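PDB 2XFV: regulatory protein SWI6 from Saccharomyces cerevisiae, which acts as the shared subunit of the yeast transcription complexes SBF and MBF, which drive cell-cycle-dependent transcription. Local coordinates for residues E3-P11 with L95-F103; L30-H41 with E59-I69. All coordinates share one frame; numbering follows the deposited sequence. Where two conformers were deposited one is given.

Interaction 1. Residues E3-P11 with L95-F103; sequences EEVVRYLGP and LFGLFQDAF
Arg7 lays its aliphatic stem over one face of the Phe99 ring. Arg7 CG sits 3.7 Å from the ring centroid, a CH-pi contact. Val5 meets the same ring at the edge, with CG1 4.0 Å from Phe99 CD1. Val5 CG1 also reaches Ala102 CB at 4.2 Å. Phe105 of the second subunit packs on Val5 as well. Beside them Leu98 CD2 packs on Arg7 CB at 3.7 Å, and Leu9 CD2 touches both Leu95 CD2 and Leu98 CD2. Arg7 CG lies anti to the carbonyl carbon (chi1 -64°). Bends at chi2 and chi3 then bring the guanidinium nearly parallel to the ring, the planes 19° apart. Its edge meets the turn Gly97-Gln100 and the short 3-10 segment. Arg7 NH1 donates to Leu98 O at 3.2 Å, on a lone pair in the carbonyl plane. Arg7 NH1 also meets Asp101 OD1 at 2.8 Å with a nearly straight bond (168°). Arg7 NH2 reaches the syn lone pair of Asp101 OD2 at 3.3 Å, though that oxygen lies out of the guanidinium plane. The result is an end-on two-nitrogen salt bridge. Val5 and Asp101 each have two conformers, so their contacts hold for the one given. A leucine in place of Arg7 would probably leave Asp101 without its counter-charge and Leu98 O without this donor. One arginine thus serves two chemistries: its stem covers the ring, and its charged end ties the loop to strand 2-9.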
loop_
_atom_site.group_PDB
_atom_site.type_symbol
_atom_site.label_atom_id
_atom_site.label_comp_id
_atom_site.label_asym_id
_atom_site.label_seq_id
_atom_site.Cartn_x
_atom_site.Cartn_y
_atom_site.Cartn_z
ATOM N N GLU A 3 10.576 15.494 9.033
ATOM C CA GLU A 3 9.184 15.265 9.413
ATOM C C GLU A 3 9.126 13.832 9.898
ATOM O O GLU A 3 9.795 12.964 9.345
ATOM C CB GLU A 3 8.267 15.428 8.192
ATOM C CG GLU A 3 8.252 16.851 7.629
ATOM C CD GLU A 3 7.601 16.957 6.249
ATOM O OE1 GLU A 3 7.187 15.929 5.669
ATOM O OE2 GLU A 3 7.510 18.088 5.738
ATOM N N GLU A 4 8.326 13.556 10.916
ATOM C CA GLU A 4 8.406 12.226 11.499
ATOM C C GLU A 4 7.070 11.700 12.025
ATOM O O GLU A 4 6.291 12.449 12.598
ATOM C CB GLU A 4 9.445 12.262 12.618
ATOM C CG GLU A 4 9.896 10.917 13.090
ATOM C CD GLU A 4 11.166 11.010 13.909
ATOM O OE1 GLU A 4 12.258 10.996 13.307
ATOM O OE2 GLU A 4 11.067 11.103 15.150
ATOM N N VAL A 5 6.817 10.412 11.802
ATOM C CA VAL A 5 5.675 9.742 12.417
ATOM C C VAL A 5 6.148 8.393 12.944
ATOM O O VAL A 5 6.946 7.708 12.306
ATOM C CB VAL A 5 4.503 9.542 11.422
ATOM C CG1 VAL A 5 4.956 8.741 10.217
ATOM C CG2 VAL A 5 3.330 8.854 12.108
ATOM N N VAL A 6 5.677 8.028 14.128
ATOM C CA VAL A 6 6.036 6.725 14.691
ATOM C C VAL A 6 4.796 5.915 15.051
ATOM O O VAL A 6 3.805 6.458 15.545
ATOM C CB VAL A 6 6.968 6.852 15.927
ATOM C CG1 VAL A 6 6.276 7.592 17.060
ATOM C CG2 VAL A 6 7.436 5.477 16.391
ATOM N N ARG A 7 4.854 4.612 14.793
ATOM C CA ARG A 7 3.792 3.697 15.185
ATOM C C ARG A 7 4.437 2.493 15.860
ATOM O O ARG A 7 5.632 2.261 15.691
ATOM C CB ARG A 7 2.990 3.267 13.952
ATOM C CG ARG A 7 2.248 4.415 13.274
ATOM C CD ARG A 7 1.045 4.846 14.121
ATOM N NE ARG A 7 0.827 6.294 14.094
ATOM C CZ ARG A 7 0.190 6.932 13.118
ATOM N NH1 ARG A 7 -0.290 6.251 12.088
ATOM N NH2 ARG A 7 0.030 8.247 13.168
ATOM N N TYR A 8 3.659 1.728 16.620
ATOM C CA TYR A 8 4.201 0.609 17.394
ATOM C C TYR A 8 3.479 -0.695 17.084
ATOM O O TYR A 8 2.278 -0.698 16.801
ATOM C CB TYR A 8 4.089 0.900 18.901
ATOM C CG TYR A 8 4.847 2.142 19.304
ATOM C CD1 TYR A 8 6.177 2.066 19.710
ATOM C CD2 TYR A 8 4.247 3.394 19.239
ATOM C CE1 TYR A 8 6.883 3.208 20.057
ATOM C CE2 TYR A 8 4.943 4.537 19.591
ATOM C CZ TYR A 8 6.259 4.439 19.995
ATOM O OH TYR A 8 6.953 5.579 20.338
ATOM N N LEU A 9 4.205 -1.803 17.163
ATOM C CA LEU A 9 3.586 -3.118 17.000
ATOM C C LEU A 9 4.180 -4.129 17.971
ATOM O O LEU A 9 4.956 -3.769 18.857
ATOM C CB LEU A 9 3.727 -3.616 15.556
ATOM C CG LEU A 9 5.139 -3.607 14.984
ATOM C CD1 LEU A 9 5.430 -4.891 14.230
ATOM C CD2 LEU A 9 5.321 -2.394 14.088
ATOM N N GLY A 10 3.816 -5.396 17.799
ATOM C CA GLY A 10 4.199 -6.429 18.747
ATOM C C GLY A 10 3.173 -6.574 19.859
ATOM O O GLY A 10 2.352 -5.679 20.085
ATOM N N PRO A 11 3.223 -7.704 20.580
ATOM C CA PRO A 11 2.200 -8.032 21.580
ATOM C C PRO A 11 2.115 -7.018 22.724
ATOM O O PRO A 11 1.073 -6.923 23.367
ATOM C CB PRO A 11 2.633 -9.416 22.093
ATOM C CG PRO A 11 4.071 -9.520 21.775
ATOM C CD PRO A 11 4.276 -8.732 20.503
ATOM N N LEU A 95 2.174 -3.193 6.681
ATOM C CA LEU A 95 2.145 -2.085 7.640
ATOM C C LEU A 95 1.592 -0.799 7.024
ATOM O O LEU A 95 1.609 0.261 7.664
ATOM C CB LEU A 95 3.552 -1.814 8.196
ATOM C CG LEU A 95 4.145 -2.892 9.105
ATOM C CD1 LEU A 95 5.537 -2.491 9.573
ATOM C CD2 LEU A 95 3.226 -3.156 10.307
ATOM N N PHE A 96 1.118 -0.866 5.782
ATOM C CA PHE A 96 0.580 0.345 5.172
ATOM C C PHE A 96 -0.675 0.816 5.906
ATOM O O PHE A 96 -0.869 2.018 6.118
ATOM C CB PHE A 96 0.293 0.194 3.676
ATOM C CG PHE A 96 -0.155 1.479 3.041
ATOM C CD1 PHE A 96 0.770 2.452 2.700
ATOM C CD2 PHE A 96 -1.503 1.753 2.864
ATOM C CE1 PHE A 96 0.363 3.653 2.140
ATOM C CE2 PHE A 96 -1.917 2.951 2.306
ATOM C CZ PHE A 96 -0.981 3.902 1.939
ATOM N N GLY A 97 -1.516 -0.135 6.293
ATOM C CA GLY A 97 -2.710 0.167 7.066
ATOM C C GLY A 97 -2.369 0.897 8.355
ATOM O O GLY A 97 -3.025 1.870 8.728
ATOM N N LEU A 98 -1.328 0.434 9.035
ATOM C CA LEU A 98 -0.921 1.032 10.301
ATOM C C LEU A 98 -0.559 2.515 10.143
ATOM O O LEU A 98 -0.802 3.311 11.049
ATOM C CB LEU A 98 0.238 0.244 10.928
ATOM C CG LEU A 98 0.728 0.677 12.315
ATOM C CD1 LEU A 98 -0.363 0.498 13.358
ATOM C CD2 LEU A 98 1.979 -0.094 12.706
ATOM N N PHE A 99 0.010 2.872 8.994
ATOM C CA PHE A 99 0.419 4.250 8.709
ATOM C C PHE A 99 -0.523 5.002 7.760
ATOM O O PHE A 99 -0.143 6.030 7.202
ATOM C CB PHE A 99 1.831 4.275 8.116
ATOM C CG PHE A 99 2.922 3.951 9.108
ATOM C CD1 PHE A 99 3.593 4.966 9.778
ATOM C CD2 PHE A 99 3.286 2.634 9.357
ATOM C CE1 PHE A 99 4.595 4.674 10.693
ATOM C CE2 PHE A 99 4.291 2.332 10.271
ATOM C CZ PHE A 99 4.947 3.354 10.939
ATOM N N GLN A 100 -1.749 4.508 7.589
ATOM C CA GLN A 100 -2.670 5.080 6.597
ATOM C C GLN A 100 -2.904 6.596 6.719
ATOM O O GLN A 100 -3.005 7.292 5.708
ATOM C CB GLN A 100 -4.007 4.317 6.570
ATOM C CG GLN A 100 -4.870 4.430 7.839
ATOM C CD GLN A 100 -6.005 3.394 7.902
ATOM O OE1 GLN A 100 -7.098 3.617 7.375
ATOM N NE2 GLN A 100 -5.748 2.266 8.565
ATOM N N ASP A 101 -2.973 7.111 7.943
ATOM C CA ASP A 101 -3.268 8.528 8.133
ATOM C C ASP A 101 -2.082 9.433 7.796
ATOM O O ASP A 101 -2.224 10.655 7.764
ATOM C CB ASP A 101 -3.756 8.806 9.558
ATOM C CG ASP A 101 -2.675 8.589 10.597
ATOM O OD1 ASP A 101 -1.739 7.812 10.326
ATOM O OD2 ASP A 101 -2.762 9.191 11.687
ATOM N N ALA A 102 -0.919 8.832 7.535
ATOM C CA ALA A 102 0.279 9.590 7.180
ATOM C C ALA A 102 0.469 9.729 5.670
ATOM O O ALA A 102 1.434 10.346 5.214
ATOM C CB ALA A 102 1.525 8.960 7.818
ATOM N N PHE A 103 -0.444 9.143 4.902
ATOM C CA PHE A 103 -0.373 9.176 3.438
ATOM C C PHE A 103 -1.712 9.602 2.834
ATOM O O PHE A 103 -2.769 9.168 3.288
ATOM C CB PHE A 103 0.069 7.816 2.883
ATOM C CG PHE A 103 1.505 7.474 3.199
ATOM C CD1 PHE A 103 2.533 7.969 2.413
ATOM C CD2 PHE A 103 1.822 6.679 4.297
ATOM C CE1 PHE A 103 3.864 7.676 2.707
ATOM C CE2 PHE A 103 3.146 6.376 4.605
ATOM C CZ PHE A 103 4.174 6.876 3.807
#

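Interaction 2. Residues L30-H41 with E59-I69; sequences LKHFLPILQQYH and ERNKLLAHYGI
The hydroxyl of Tyr67 is pressed against the last turn of segment 30-41. Tyr67 OH lies 3.3 Å from His41 CA and 3.5 Å from Tyr40 CD2. In both the hydroxyl oxygen meets carbon, and no hydrogen bond joins the two segments. The Tyr67 ring has Leu37 CD1 over one face, 4.0 Å from its centroid, a CH-pi contact. CD2 of its own neighbour His66 covers the other face. Leu37 sends its second methyl elsewhere: Leu37 CD2 meets Ile69 CD1 tip to tip at 3.8 Å. A Schellman motif at Gly68 ends the helix and turns the chain back, which brings Ile69 to this place. Leu63 is the knob of the contact. It fits a hole formed by Leu34, Leu37, Gln38 and His41, with Leu63 CD2 3.9 Å from His41 CB. Its CG is anti to the carbonyl carbon (chi1 -66°), and both methyls reach the opposite helix. Farther along, His41 and His66 form a T-shaped pair. The edge of His41 points to the face of His66, with the planes at 88° and the centroids 5.1 Å apart. At the other end Leu30 CD2 and Leu64 CD2 meet tip to tip at 3.9 Å, and the Arg60 stem lies across Leu34 CD1. The axes of helices 34-41 and 59-67 cross at 68°. Met92 of helix 83-92 adds to the core at Leu37, Tyr40 and Tyr67. Cohesion here rests on apolar fit, while the imidazole pair would probably disfavour both histidines carrying charge.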
loop_
_atom_site.group_PDB
_atom_site.type_symbol
_atom_site.label_atom_id
_atom_site.label_comp_id
_atom_site.label_asym_id
_atom_site.label_seq_id
_atom_site.Cartn_x
_atom_site.Cartn_y
_atom_site.Cartn_z
ATOM N N LEU A 30 16.726 5.103 6.093
ATOM C CA LEU A 30 16.744 3.636 5.982
ATOM C C LEU A 30 16.795 2.938 7.336
ATOM O O LEU A 30 16.138 1.912 7.543
ATOM C CB LEU A 30 17.946 3.170 5.150
ATOM C CG LEU A 30 18.164 1.645 5.077
ATOM C CD1 LEU A 30 17.008 0.970 4.325
ATOM C CD2 LEU A 30 19.523 1.287 4.422
ATOM N N LYS A 31 17.600 3.463 8.259
ATOM C CA LYS A 31 17.959 2.665 9.438
ATOM C C LYS A 31 16.747 2.173 10.237
ATOM O O LYS A 31 16.775 1.066 10.791
ATOM C CB LYS A 31 18.916 3.425 10.370
ATOM C CG LYS A 31 18.279 4.624 11.034
ATOM C CD LYS A 31 18.891 4.929 12.401
ATOM C CE LYS A 31 20.257 5.559 12.286
ATOM N NZ LYS A 31 20.674 6.192 13.570
ATOM N N HIS A 32 15.697 2.994 10.315
ATOM C CA HIS A 32 14.486 2.648 11.072
ATOM C C HIS A 32 13.796 1.357 10.618
ATOM O O HIS A 32 13.079 0.733 11.394
ATOM C CB HIS A 32 13.457 3.796 11.026
ATOM C CG HIS A 32 13.917 5.052 11.705
ATOM N ND1 HIS A 32 14.643 5.043 12.877
ATOM C CD2 HIS A 32 13.736 6.356 11.385
ATOM C CE1 HIS A 32 14.897 6.288 13.245
ATOM N NE2 HIS A 32 14.360 7.103 12.356
ATOM N N PHE A 33 14.000 0.976 9.361
ATOM C CA PHE A 33 13.363 -0.211 8.792
ATOM C C PHE A 33 14.122 -1.503 9.089
ATOM O O PHE A 33 13.567 -2.594 8.953
ATOM C CB PHE A 33 13.276 -0.086 7.256
ATOM C CG PHE A 33 12.212 0.860 6.769
ATOM C CD1 PHE A 33 10.925 0.398 6.505
ATOM C CD2 PHE A 33 12.504 2.203 6.541
ATOM C CE1 PHE A 33 9.935 1.267 6.045
ATOM C CE2 PHE A 33 11.519 3.075 6.073
ATOM C CZ PHE A 33 10.240 2.606 5.831
ATOM N N LEU A 34 15.391 -1.397 9.472
ATOM C CA LEU A 34 16.258 -2.585 9.454
ATOM C C LEU A 34 15.917 -3.711 10.448
ATOM O O LEU A 34 15.941 -4.890 10.069
ATOM C CB LEU A 34 17.744 -2.198 9.524
ATOM C CG LEU A 34 18.207 -1.298 8.368
ATOM C CD1 LEU A 34 19.676 -0.905 8.567
ATOM C CD2 LEU A 34 18.006 -1.977 7.011
ATOM N N PRO A 35 15.625 -3.372 11.721
ATOM C CA PRO A 35 15.268 -4.469 12.642
ATOM C C PRO A 35 14.069 -5.308 12.179
ATOM O O PRO A 35 14.126 -6.545 12.215
ATOM C CB PRO A 35 14.950 -3.735 13.954
ATOM C CG PRO A 35 15.846 -2.518 13.907
ATOM C CD PRO A 35 15.858 -2.099 12.436
ATOM N N ILE A 36 13.002 -4.645 11.743
ATOM C CA ILE A 36 11.819 -5.342 11.249
ATOM C C ILE A 36 12.099 -6.093 9.950
ATOM O O ILE A 36 11.616 -7.203 9.748
ATOM C CB ILE A 36 10.629 -4.364 11.077
ATOM C CG1 ILE A 36 10.062 -3.997 12.461
ATOM C CG2 ILE A 36 9.541 -4.970 10.202
ATOM C CD1 ILE A 36 9.123 -2.799 12.440
ATOM N N LEU A 37 12.887 -5.488 9.069
ATOM C CA LEU A 37 13.213 -6.135 7.797
ATOM C C LEU A 37 14.022 -7.414 7.992
ATOM O O LEU A 37 13.805 -8.413 7.293
ATOM C CB LEU A 37 13.956 -5.159 6.869
ATOM C CG LEU A 37 14.200 -5.621 5.423
ATOM C CD1 LEU A 37 12.887 -5.986 4.714
ATOM C CD2 LEU A 37 14.954 -4.537 4.629
ATOM N N GLN A 38 14.971 -7.382 8.926
ATOM C CA GLN A 38 15.766 -8.569 9.246
ATOM C C GLN A 38 14.894 -9.699 9.810
ATOM O O GLN A 38 15.041 -10.875 9.431
ATOM C CB GLN A 38 16.895 -8.209 10.234
ATOM C CG GLN A 38 17.804 -9.388 10.619
ATOM C CD GLN A 38 18.640 -9.898 9.454
ATOM O OE1 GLN A 38 18.571 -11.077 9.090
ATOM N NE2 GLN A 38 19.432 -9.015 8.860
ATOM N N GLN A 39 13.982 -9.355 10.717
ATOM C CA GLN A 39 13.090 -10.362 11.288
ATOM C C GLN A 39 12.168 -10.951 10.219
ATOM O O GLN A 39 11.943 -12.161 10.172
ATOM C CB GLN A 39 12.270 -9.781 12.450
ATOM C CG GLN A 39 11.472 -10.831 13.212
ATOM C CD GLN A 39 12.365 -11.851 13.896
ATOM O OE1 GLN A 39 13.233 -11.495 14.692
ATOM N NE2 GLN A 39 12.156 -13.127 13.589
ATOM N N TYR A 40 11.631 -10.090 9.365
ATOM C CA TYR A 40 10.797 -10.547 8.258
ATOM C C TYR A 40 11.562 -11.547 7.395
ATOM O O TYR A 40 11.044 -12.622 7.053
ATOM C CB TYR A 40 10.353 -9.360 7.413
ATOM C CG TYR A 40 9.451 -9.730 6.261
ATOM C CD1 TYR A 40 8.135 -10.123 6.485
ATOM C CD2 TYR A 40 9.909 -9.680 4.949
ATOM C CE1 TYR A 40 7.300 -10.453 5.429
ATOM C CE2 TYR A 40 9.077 -10.016 3.885
ATOM C CZ TYR A 40 7.773 -10.397 4.137
ATOM O OH TYR A 40 6.936 -10.733 3.094
ATOM N N HIS A 41 12.799 -11.199 7.048
ATOM C CA HIS A 41 13.654 -12.115 6.296
ATOM C C HIS A 41 13.838 -13.455 7.014
ATOM O O HIS A 41 13.761 -14.523 6.393
ATOM C CB HIS A 41 15.020 -11.477 6.022
ATOM C CG HIS A 41 15.944 -12.352 5.233
ATOM N ND1 HIS A 41 16.776 -13.280 5.820
ATOM C CD2 HIS A 41 16.151 -12.453 3.898
ATOM C CE1 HIS A 41 17.460 -13.911 4.882
ATOM N NE2 HIS A 41 17.101 -13.426 3.706
ATOM N N GLU A 59 25.076 -7.352 7.918
ATOM C CA GLU A 59 23.693 -7.819 7.795
ATOM C C GLU A 59 22.895 -6.886 6.876
ATOM O O GLU A 59 22.103 -7.341 6.049
ATOM C CB GLU A 59 23.034 -7.922 9.175
ATOM C CG GLU A 59 23.613 -9.059 10.025
ATOM C CD GLU A 59 23.016 -9.129 11.428
ATOM O OE1 GLU A 59 22.892 -8.078 12.094
ATOM O OE2 GLU A 59 22.679 -10.251 11.864
ATOM N N ARG A 60 23.118 -5.582 7.023
ATOM C CA ARG A 60 22.473 -4.591 6.173
ATOM C C ARG A 60 22.809 -4.831 4.698
ATOM O O ARG A 60 21.927 -4.746 3.847
ATOM C CB ARG A 60 22.879 -3.165 6.583
ATOM C CG ARG A 60 22.146 -2.050 5.810
ATOM C CD ARG A 60 22.675 -0.652 6.159
ATOM N NE ARG A 60 24.081 -0.489 5.767
ATOM C CZ ARG A 60 24.892 0.456 6.237
ATOM N NH1 ARG A 60 24.452 1.349 7.118
ATOM N NH2 ARG A 60 26.156 0.507 5.831
ATOM N N ASN A 61 24.076 -5.108 4.388
ATOM C CA ASN A 61 24.466 -5.366 2.998
ATOM C C ASN A 61 23.593 -6.458 2.396
ATOM O O ASN A 61 23.142 -6.354 1.252
ATOM C CB ASN A 61 25.933 -5.823 2.885
ATOM C CG ASN A 61 26.936 -4.765 3.318
ATOM O OD1 ASN A 61 26.673 -3.556 3.260
ATOM N ND2 ASN A 61 28.116 -5.227 3.749
ATOM N N LYS A 62 23.392 -7.523 3.169
ATOM C CA LYS A 62 22.659 -8.704 2.712
ATOM C C LYS A 62 21.191 -8.405 2.447
ATOM O O LYS A 62 20.607 -8.947 1.511
ATOM C CB LYS A 62 22.747 -9.832 3.745
ATOM C CG LYS A 62 23.824 -10.866 3.484
ATOM C CD LYS A 62 25.201 -10.324 3.746
ATOM C CE LYS A 62 26.137 -11.443 4.165
ATOM N NZ LYS A 62 27.363 -10.906 4.807
ATOM N N LEU A 63 20.591 -7.572 3.293
ATOM C CA LEU A 63 19.184 -7.209 3.139
ATOM C C LEU A 63 18.969 -6.300 1.922
ATOM O O LEU A 63 18.018 -6.482 1.163
ATOM C CB LEU A 63 18.666 -6.523 4.410
ATOM C CG LEU A 63 18.606 -7.380 5.680
ATOM C CD1 LEU A 63 18.300 -6.503 6.881
ATOM C CD2 LEU A 63 17.561 -8.501 5.557
ATOM N N LEU A 64 19.853 -5.321 1.745
ATOM C CA LEU A 64 19.757 -4.417 0.600
ATOM C C LEU A 64 19.906 -5.201 -0.697
ATOM O O LEU A 64 19.195 -4.948 -1.676
ATOM C CB LEU A 64 20.824 -3.316 0.668
ATOM C CG LEU A 64 20.702 -2.300 1.818
ATOM C CD1 LEU A 64 21.855 -1.261 1.791
ATOM C CD2 LEU A 64 19.361 -1.586 1.774
ATOM N N ALA A 65 20.846 -6.143 -0.709
ATOM C CA ALA A 65 21.058 -6.971 -1.899
ATOM C C ALA A 65 19.844 -7.869 -2.190
ATOM O O ALA A 65 19.327 -7.910 -3.323
ATOM C CB ALA A 65 22.333 -7.814 -1.745
ATOM N N HIS A 66 19.384 -8.582 -1.169
ATOM C CA HIS A 66 18.293 -9.547 -1.349
ATOM C C HIS A 66 16.976 -8.886 -1.781
ATOM O O HIS A 66 16.279 -9.378 -2.680
ATOM C CB HIS A 66 18.077 -10.355 -0.065
ATOM C CG HIS A 66 16.943 -11.328 -0.150
ATOM N ND1 HIS A 66 17.032 -12.516 -0.845
ATOM C CD2 HIS A 66 15.690 -11.284 0.363
ATOM C CE1 HIS A 66 15.884 -13.166 -0.751
ATOM N NE2 HIS A 66 15.053 -12.438 -0.024
ATOM N N TYR A 67 16.637 -7.770 -1.140
ATOM C CA TYR A 67 15.371 -7.086 -1.417
ATOM C C TYR A 67 15.480 -6.056 -2.540
ATOM O O TYR A 67 14.499 -5.392 -2.876
ATOM C CB TYR A 67 14.799 -6.445 -0.143
ATOM C CG TYR A 67 14.313 -7.485 0.850
ATOM C CD1 TYR A 67 13.145 -8.205 0.608
ATOM C CD2 TYR A 67 15.045 -7.781 1.998
ATOM C CE1 TYR A 67 12.701 -9.174 1.493
ATOM C CE2 TYR A 67 14.607 -8.753 2.903
ATOM C CZ TYR A 67 13.433 -9.446 2.636
ATOM O OH TYR A 67 12.986 -10.416 3.505
ATOM N N GLY A 68 16.670 -5.935 -3.123
ATOM C CA GLY A 68 16.880 -5.033 -4.247
ATOM C C GLY A 68 16.571 -3.588 -3.904
ATOM O O GLY A 68 15.916 -2.869 -4.664
ATOM N N ILE A 69 17.042 -3.156 -2.742
ATOM C CA ILE A 69 16.781 -1.805 -2.276
ATOM C C ILE A 69 17.953 -0.879 -2.618
ATOM O O ILE A 69 19.058 -1.062 -2.108
ATOM C CB ILE A 69 16.586 -1.788 -0.738
ATOM C CG1 ILE A 69 15.377 -2.653 -0.344
ATOM C CG2 ILE A 69 16.462 -0.337 -0.220
ATOM C CD1 ILE A 69 15.312 -2.978 1.149
#

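The centres of the two contacts lie about 18 Å apart, on opposite sides of the chain's centre. Both belong to the Swi6 N-terminal domain, which sequence comparison places in the helix-turn-helix clan. Along the chain, segment 3-11 comes first, then both segments of interaction 2, then 95-103. Interaction 1 therefore joins the early and late parts of the modelled chain, and interaction 2 packs the helix pair in between. They touch directly where Leu9 CD2 of strand 2-9 meets Ile36 CD1 of helix 34-43, 4.2 Å apart. Strand 15-22 pairs with strand 2-9 and also packs against Phe33 and Ile36. Interaction 1 borders the second subunit, whereas interaction 2 stays within one chain.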